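Cycloalternan-forming enzyme (Listeria monocytogenes serovar 1/2a, PDB 5F7U) is a multidomain glycoside hydrolase family 31 protein, with a TIM-barrel domain and a family 6 carbohydrate-binding module, that binds glycans and magnesium ions. Local coordinates at residues G637-A642 and A680-E685. The protein carries 1 engineered substitution. Sequence-based numbering, arbitrary orientation.
Sequences GDYPTA and ARTGDE
Arg-681, in the last turn of helix 675-682, lies across the ring of Tyr-639. Arg-681 CB makes a CH-pi contact over one face, 3.9 Å from the Tyr-639 ring centroid. Pro-640 CD packs on the opposite face, so the ring is sandwiched. Tyr-639 CG is anti to its backbone N (chi1 -162°), and the phenol OH hydrogen-bonds to the carbonyl O of Glu-672. The Arg-681 chain bends at chi2 and chi3. This folds the guanidinium back toward the root of the tyrosine, its plane 41° from the ring. Arg-681 NH2 comes to 3.6 Å from Tyr-639 CB, and NH1 lies 3.6 Å from CD1 of the same tyrosine. NH1 also forms a salt bridge with Glu-671 and a hydrogen bond with Ser-670 O, which help fix the head group. A water lies in the guanidinium plane at its edge. The water O accepts from Arg-681 NH2 at 2.8 Å and, weakly, from the backbone N of Tyr-639.

Both segments belong to the TIM-barrel domain. The contact joins the loop after barrel strand 628-631, where it enters helix 642-653, to the end of helix 675-682, at the protein surface.

Thr-682 turns its methyl to the loop. Thr-682 CG2 sits 3.7 Å from Pro-640 O, near the edge of the Tyr-639 ring. Thr-682 OG1 lies between its own backbone N and carbonyl carbon (chi1 64°). The Asp-684 N-H reaches Thr-682 OG1, N to O 3.1 Å, nearly straight, forming an ST turn. OG1 also hydrogen-bonds to Ala-678 O. Gly-683, the first residue past the helix, has positive phi. Asp-684 then brings OD2 to 3.5 Å from Ala-642 CB, a van der Waals contact. Its other oxygen, OD1, hydrogen-bonds to Thr-686 OG1.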
# COMPACT_ATOMS: atom_id res chain seq x y z
N GLY A 637 -20.36 -1.96 -11.42
CA GLY A 637 -20.39 -1.48 -12.78
C GLY A 637 -20.69 -2.66 -13.67
O GLY A 637 -20.92 -3.78 -13.19
N ASP A 638 -20.65 -2.43 -14.98
CA ASP A 638 -20.85 -3.51 -15.94
C ASP A 638 -19.77 -4.56 -15.72
O ASP A 638 -18.63 -4.24 -15.32
CB ASP A 638 -20.83 -2.97 -17.37
CG ASP A 638 -22.06 -2.11 -17.71
OD1 ASP A 638 -23.13 -2.28 -17.09
OD2 ASP A 638 -21.94 -1.27 -18.62
N TYR A 639 -20.14 -5.82 -15.95
CA TYR A 639 -19.25 -6.94 -15.63
C TYR A 639 -17.94 -6.76 -16.41
O TYR A 639 -17.97 -6.35 -17.58
CB TYR A 639 -19.92 -8.28 -15.98
CG TYR A 639 -19.23 -9.40 -15.27
CD1 TYR A 639 -19.56 -9.71 -13.94
CD2 TYR A 639 -18.19 -10.10 -15.88
CE1 TYR A 639 -18.88 -10.70 -13.25
CE2 TYR A 639 -17.50 -11.11 -15.19
CZ TYR A 639 -17.86 -11.40 -13.89
OH TYR A 639 -17.18 -12.38 -13.20
N PRO A 640 -16.78 -7.06 -15.76
CA PRO A 640 -15.52 -6.80 -16.49
C PRO A 640 -15.44 -7.59 -17.78
O PRO A 640 -16.01 -8.68 -17.88
CB PRO A 640 -14.43 -7.26 -15.50
CG PRO A 640 -15.16 -8.08 -14.48
CD PRO A 640 -16.53 -7.47 -14.38
N THR A 641 -14.75 -7.03 -18.77
CA THR A 641 -14.46 -7.80 -19.97
C THR A 641 -13.47 -8.90 -19.59
O THR A 641 -12.80 -8.82 -18.55
CB THR A 641 -13.80 -6.91 -21.03
OG1 THR A 641 -12.58 -6.37 -20.50
CG2 THR A 641 -14.72 -5.73 -21.40
N ALA A 642 -13.35 -9.90 -20.46
CA ALA A 642 -12.39 -10.99 -20.23
C ALA A 642 -10.98 -10.45 -20.16
O ALA A 642 -10.16 -10.90 -19.33
CB ALA A 642 -12.52 -12.04 -21.33
N ALA A 680 -18.67 -17.75 -17.21
CA ALA A 680 -20.11 -17.76 -17.52
C ALA A 680 -20.59 -16.43 -18.14
O ALA A 680 -21.26 -16.45 -19.18
CB ALA A 680 -20.93 -18.10 -16.27
N ARG A 681 -20.20 -15.31 -17.54
CA ARG A 681 -20.64 -13.97 -17.95
C ARG A 681 -20.05 -13.50 -19.28
O ARG A 681 -20.76 -12.88 -20.07
CB ARG A 681 -20.35 -12.93 -16.86
CG ARG A 681 -21.20 -13.07 -15.60
CD ARG A 681 -22.69 -12.81 -15.84
NE ARG A 681 -22.95 -11.49 -16.44
CZ ARG A 681 -23.13 -10.35 -15.77
NH1 ARG A 681 -23.11 -10.32 -14.45
NH2 ARG A 681 -23.34 -9.22 -16.44
N THR A 682 -18.78 -13.79 -19.52
CA THR A 682 -18.09 -13.31 -20.73
C THR A 682 -18.14 -14.32 -21.88
O THR A 682 -17.92 -13.95 -23.02
CB THR A 682 -16.58 -13.03 -20.48
OG1 THR A 682 -15.93 -14.26 -20.14
CG2 THR A 682 -16.35 -12.03 -19.37
N GLY A 683 -18.38 -15.59 -21.56
CA GLY A 683 -18.33 -16.66 -22.56
C GLY A 683 -16.91 -17.08 -22.91
O GLY A 683 -16.73 -17.93 -23.78
N ASP A 684 -15.91 -16.50 -22.25
CA ASP A 684 -14.52 -16.80 -22.56
C ASP A 684 -13.97 -17.88 -21.63
O ASP A 684 -13.55 -17.57 -20.51
CB ASP A 684 -13.64 -15.53 -22.48
CG ASP A 684 -12.22 -15.77 -22.99
OD1 ASP A 684 -11.79 -16.94 -23.17
OD2 ASP A 684 -11.53 -14.75 -23.24
N GLU A 685 -13.96 -19.13 -22.11
CA GLU A 685 -13.53 -20.28 -21.32
C GLU A 685 -12.06 -20.19 -20.89
O GLU A 685 -11.68 -20.76 -19.86
CB GLU A 685 -13.81 -21.60 -22.05
CG GLU A 685 -15.30 -21.94 -22.11
CD GLU A 685 -15.61 -23.34 -22.67
OE1 GLU A 685 -14.74 -24.24 -22.67
OE2 GLU A 685 -16.78 -23.55 -23.09
O HOH W 1 -23.28 -6.74 -15.15